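Local coordinates for immunity protein (Neisseria meningitidis, PDB 4Q7O) that probably protects the bacterium from contact-dependent growth inhibition by neutralising the cognate toxin delivered by neighbouring cells, at residues Ala58-Tyr72 / Tyr80-Gly92. Numbering follows the deposited sequence.
Sequences AQYEKIDATRWIGDY and YIDKAPSIYFSVG
Tyr60 and Phe89 are paired across non-hydrogen-bonded positions at the centre of an antiparallel sheet, where strands 58-62 and 86-91 form the two inner strands; the two strands illustrate how the faces of one sheet can be built differently. The side chains run alongside each other in the same direction. Phe89 CG lies beside its own backbone N, opposite the carbonyl carbon (chi1 -73°), which swings the ring toward the neighbouring strand until one face lies against Tyr60 CB, 3.8 Å from CB to the ring centroid, in a CH-pi contact, while the ring planes meet obliquely at 48°. Ile87 CD1 packs on Tyr60 CD1 at 3.8 Å. These side chains turn toward the helical layer: Phe111 of helix 104-121 meets the Tyr60 ring edge-to-face, and Tyr60 OH is hydrogen-bonded to Cys43 O.

The face bearing Gln59, Tyr88 and Ser90 is more polar. The chain after strand 58-62 folds back over this face, bringing Tyr72 CE1 to 3.5 Å from Tyr88 CD1 with the rings inclined at 50°. Ile63 CD1 lies over the centre of the Tyr72 ring and also touches Ile81 CD1 at 3.8 Å, the two isoleucines crossing at about a right angle. Tyr88 OH is hydrogen-bonded to Glu99 OE2 of strand 98-103. At the edge of the Tyr88 ring, one water accepts from Gln59 NE2 at 2.6 Å, donates to Tyr88 OH and is hydrogen-bonded to Ser90 OG at 2.6 Å.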
# COMPACT_ATOMS: atom_id res chain seq x y z
N ALA B 58 7.52 -8.74 5.34
CA ALA B 58 6.74 -9.10 4.15
C ALA B 58 6.79 -10.58 3.86
O ALA B 58 7.87 -11.17 3.83
CB ALA B 58 7.24 -8.32 2.94
N GLN B 59 5.64 -11.19 3.62
CA GLN B 59 5.61 -12.60 3.27
C GLN B 59 4.35 -12.97 2.52
O GLN B 59 3.33 -12.27 2.59
CB GLN B 59 5.71 -13.47 4.53
CG GLN B 59 4.48 -13.37 5.42
CD GLN B 59 4.48 -14.37 6.55
OE1 GLN B 59 5.11 -15.43 6.46
NE2 GLN B 59 3.76 -14.06 7.62
N TYR B 60 4.42 -14.10 1.82
CA TYR B 60 3.21 -14.77 1.33
C TYR B 60 3.32 -16.26 1.55
O TYR B 60 4.42 -16.82 1.65
CB TYR B 60 2.90 -14.45 -0.14
CG TYR B 60 3.94 -14.91 -1.15
CD1 TYR B 60 4.06 -16.25 -1.52
CD2 TYR B 60 4.81 -13.99 -1.74
CE1 TYR B 60 5.03 -16.67 -2.44
CE2 TYR B 60 5.77 -14.39 -2.66
CZ TYR B 60 5.88 -15.74 -3.00
OH TYR B 60 6.82 -16.16 -3.92
N GLU B 61 2.16 -16.91 1.60
CA GLU B 61 2.11 -18.35 1.71
C GLU B 61 0.79 -18.81 1.10
O GLU B 61 -0.27 -18.32 1.49
CB GLU B 61 2.19 -18.76 3.18
CG GLU B 61 2.28 -20.25 3.45
CD GLU B 61 2.25 -20.54 4.94
OE1 GLU B 61 1.94 -19.61 5.72
OE2 GLU B 61 2.53 -21.69 5.33
N LYS B 62 0.86 -19.71 0.13
CA LYS B 62 -0.36 -20.35 -0.35
C LYS B 62 -1.03 -21.05 0.83
O LYS B 62 -0.37 -21.64 1.68
CB LYS B 62 -0.04 -21.37 -1.44
CG LYS B 62 0.39 -20.73 -2.75
CD LYS B 62 0.59 -21.77 -3.83
CE LYS B 62 0.93 -21.11 -5.16
NZ LYS B 62 1.19 -22.11 -6.24
N ILE B 63 -2.36 -20.98 0.87
CA ILE B 63 -3.10 -21.52 1.99
C ILE B 63 -3.44 -22.97 1.75
O ILE B 63 -4.07 -23.32 0.75
CB ILE B 63 -4.38 -20.70 2.25
CG1 ILE B 63 -4.00 -19.29 2.72
CG2 ILE B 63 -5.28 -21.40 3.27
CD1 ILE B 63 -5.16 -18.34 2.81
N ASP B 64 -2.99 -23.83 2.66
CA ASP B 64 -3.32 -25.25 2.60
C ASP B 64 -4.68 -25.45 3.25
O ASP B 64 -4.78 -25.51 4.48
CB ASP B 64 -2.26 -26.06 3.35
CG ASP B 64 -2.48 -27.55 3.23
OD1 ASP B 64 -3.57 -27.98 2.78
OD2 ASP B 64 -1.56 -28.30 3.60
N ALA B 65 -5.71 -25.59 2.43
CA ALA B 65 -7.07 -25.73 2.95
C ALA B 65 -7.37 -27.11 3.55
O ALA B 65 -8.47 -27.34 4.03
CB ALA B 65 -8.10 -25.37 1.88
N THR B 66 -6.40 -28.02 3.52
CA THR B 66 -6.58 -29.28 4.24
C THR B 66 -6.12 -29.15 5.69
O THR B 66 -6.35 -30.05 6.49
CB THR B 66 -5.84 -30.47 3.59
OG1 THR B 66 -4.42 -30.29 3.70
CG2 THR B 66 -6.24 -30.62 2.12
N ARG B 67 -5.46 -28.04 6.00
CA ARG B 67 -5.00 -27.77 7.36
C ARG B 67 -5.79 -26.61 7.97
O ARG B 67 -6.59 -25.97 7.27
CB ARG B 67 -3.49 -27.53 7.38
CG ARG B 67 -2.72 -28.84 7.32
CD ARG B 67 -1.25 -28.70 6.97
NE ARG B 67 -0.56 -29.98 7.08
CZ ARG B 67 -0.44 -30.88 6.11
NH1 ARG B 67 0.21 -32.02 6.33
NH2 ARG B 67 -0.98 -30.66 4.91
N TRP B 68 -5.59 -26.37 9.26
CA TRP B 68 -6.39 -25.41 10.01
C TRP B 68 -6.37 -24.03 9.37
O TRP B 68 -5.30 -23.52 9.02
CB TRP B 68 -5.83 -25.29 11.42
CG TRP B 68 -6.70 -24.56 12.39
CD1 TRP B 68 -8.00 -24.85 12.71
CD2 TRP B 68 -6.31 -23.47 13.23
NE1 TRP B 68 -8.45 -23.98 13.67
CE2 TRP B 68 -7.43 -23.12 14.01
CE3 TRP B 68 -5.13 -22.73 13.38
CZ2 TRP B 68 -7.40 -22.07 14.93
CZ3 TRP B 68 -5.09 -21.70 14.29
CH2 TRP B 68 -6.23 -21.37 15.06
N ILE B 69 -7.54 -23.42 9.23
CA ILE B 69 -7.61 -22.04 8.74
C ILE B 69 -8.21 -21.08 9.77
O ILE B 69 -8.48 -19.93 9.46
CB ILE B 69 -8.34 -21.94 7.40
CG1 ILE B 69 -9.78 -22.43 7.52
CG2 ILE B 69 -7.60 -22.72 6.32
CD1 ILE B 69 -10.63 -22.16 6.29
N GLY B 70 -8.38 -21.55 11.00
CA GLY B 70 -9.01 -20.75 12.04
C GLY B 70 -8.32 -19.43 12.33
O GLY B 70 -8.98 -18.45 12.69
N ASP B 71 -7.01 -19.39 12.18
CA ASP B 71 -6.28 -18.15 12.44
C ASP B 71 -6.30 -17.16 11.25
O ASP B 71 -5.69 -16.09 11.32
CB ASP B 71 -4.86 -18.41 12.93
CG ASP B 71 -4.06 -19.27 11.98
OD1 ASP B 71 -4.63 -19.77 10.99
OD2 ASP B 71 -2.85 -19.47 12.24
N TYR B 72 -7.04 -17.50 10.20
CA TYR B 72 -7.27 -16.58 9.08
C TYR B 72 -8.64 -15.90 9.17
O TYR B 72 -8.96 -15.06 8.33
CB TYR B 72 -7.19 -17.29 7.73
CG TYR B 72 -5.85 -17.90 7.37
CD1 TYR B 72 -4.72 -17.11 7.24
CD2 TYR B 72 -5.74 -19.25 7.09
CE1 TYR B 72 -3.50 -17.66 6.88
CE2 TYR B 72 -4.53 -19.82 6.74
CZ TYR B 72 -3.41 -19.02 6.63
OH TYR B 72 -2.20 -19.58 6.27
N TYR B 80 -12.47 -16.12 0.61
CA TYR B 80 -11.98 -16.76 -0.61
C TYR B 80 -11.60 -18.21 -0.40
O TYR B 80 -11.68 -19.01 -1.33
CB TYR B 80 -10.79 -16.01 -1.21
CG TYR B 80 -11.10 -14.64 -1.78
CD1 TYR B 80 -12.01 -14.49 -2.82
CD2 TYR B 80 -10.48 -13.51 -1.29
CE1 TYR B 80 -12.31 -13.25 -3.35
CE2 TYR B 80 -10.75 -12.25 -1.82
CZ TYR B 80 -11.68 -12.13 -2.84
OH TYR B 80 -11.96 -10.90 -3.37
N ILE B 81 -11.16 -18.57 0.81
CA ILE B 81 -10.57 -19.89 1.03
C ILE B 81 -11.55 -21.01 0.67
O ILE B 81 -11.17 -21.97 -0.00
CB ILE B 81 -10.05 -20.08 2.48
CG1 ILE B 81 -8.99 -19.02 2.81
CG2 ILE B 81 -9.47 -21.47 2.64
CD1 ILE B 81 -8.60 -18.99 4.28
N ASP B 82 -12.80 -20.86 1.08
CA ASP B 82 -13.81 -21.88 0.79
C ASP B 82 -14.22 -21.93 -0.69
O ASP B 82 -14.83 -22.90 -1.13
CB ASP B 82 -15.05 -21.67 1.67
CG ASP B 82 -16.07 -22.78 1.52
OD1 ASP B 82 -15.78 -23.91 1.96
OD2 ASP B 82 -17.16 -22.52 0.95
N LYS B 83 -13.87 -20.89 -1.45
CA LYS B 83 -14.33 -20.77 -2.84
C LYS B 83 -13.30 -21.20 -3.88
O LYS B 83 -13.66 -21.70 -4.94
CB LYS B 83 -14.76 -19.33 -3.13
CG LYS B 83 -15.80 -18.80 -2.16
CD LYS B 83 -16.16 -17.35 -2.45
CE LYS B 83 -17.21 -16.84 -1.47
NZ LYS B 83 -17.77 -15.51 -1.88
N ALA B 84 -12.01 -21.02 -3.59
CA ALA B 84 -10.96 -21.26 -4.57
C ALA B 84 -9.61 -21.37 -3.88
O ALA B 84 -9.45 -20.88 -2.76
CB ALA B 84 -10.94 -20.12 -5.61
N PRO B 85 -8.62 -21.99 -4.55
CA PRO B 85 -7.25 -21.96 -4.03
C PRO B 85 -6.82 -20.52 -3.77
O PRO B 85 -6.92 -19.66 -4.66
CB PRO B 85 -6.43 -22.58 -5.17
CG PRO B 85 -7.41 -23.52 -5.85
CD PRO B 85 -8.73 -22.79 -5.78
N SER B 86 -6.35 -20.27 -2.56
CA SER B 86 -6.08 -18.92 -2.09
C SER B 86 -4.68 -18.78 -1.51
O SER B 86 -3.99 -19.76 -1.24
CB SER B 86 -7.13 -18.48 -1.07
OG SER B 86 -8.42 -18.42 -1.66
N ILE B 87 -4.28 -17.54 -1.28
CA ILE B 87 -2.95 -17.24 -0.81
C ILE B 87 -2.99 -16.08 0.18
O ILE B 87 -3.76 -15.13 0.02
CB ILE B 87 -2.01 -16.98 -2.01
CG1 ILE B 87 -0.60 -16.57 -1.55
CG2 ILE B 87 -2.63 -15.96 -2.97
CD1 ILE B 87 0.42 -16.63 -2.66
N TYR B 88 -2.18 -16.20 1.22
CA TYR B 88 -2.08 -15.22 2.29
C TYR B 88 -0.88 -14.31 2.09
O TYR B 88 0.21 -14.79 1.81
CB TYR B 88 -1.95 -15.98 3.61
CG TYR B 88 -1.57 -15.16 4.82
CD1 TYR B 88 -2.53 -14.51 5.58
CD2 TYR B 88 -0.25 -15.10 5.24
CE1 TYR B 88 -2.19 -13.79 6.72
CE2 TYR B 88 0.10 -14.39 6.37
CZ TYR B 88 -0.87 -13.73 7.10
OH TYR B 88 -0.50 -13.03 8.23
N PHE B 89 -1.10 -13.01 2.24
CA PHE B 89 -0.02 -12.03 2.23
C PHE B 89 -0.02 -11.26 3.53
O PHE B 89 -1.08 -10.96 4.08
CB PHE B 89 -0.21 -11.01 1.10
CG PHE B 89 0.07 -11.56 -0.25
CD1 PHE B 89 -0.89 -12.31 -0.92
CD2 PHE B 89 1.28 -11.30 -0.87
CE1 PHE B 89 -0.64 -12.81 -2.19
CE2 PHE B 89 1.54 -11.80 -2.14
CZ PHE B 89 0.59 -12.55 -2.80
N SER B 90 1.16 -10.91 4.02
CA SER B 90 1.22 -9.94 5.11
C SER B 90 2.40 -9.01 4.96
O SER B 90 3.43 -9.37 4.39
CB SER B 90 1.23 -10.63 6.47
OG SER B 90 2.48 -11.22 6.73
N VAL B 91 2.23 -7.80 5.48
CA VAL B 91 3.33 -6.84 5.56
C VAL B 91 3.37 -6.21 6.95
O VAL B 91 2.35 -6.15 7.65
CB VAL B 91 3.23 -5.74 4.49
CG1 VAL B 91 3.41 -6.33 3.10
CG2 VAL B 91 1.91 -4.98 4.60
N GLY B 92 4.55 -5.76 7.35
CA GLY B 92 4.72 -5.10 8.63
C GLY B 92 5.16 -6.04 9.74
O GLY B 92 5.59 -7.18 9.49
O HOH W 1 2.36 -12.38 9.03
O HOH W 2 -6.49 -22.17 -0.48
O HOH W 3 -3.88 -22.53 -1.98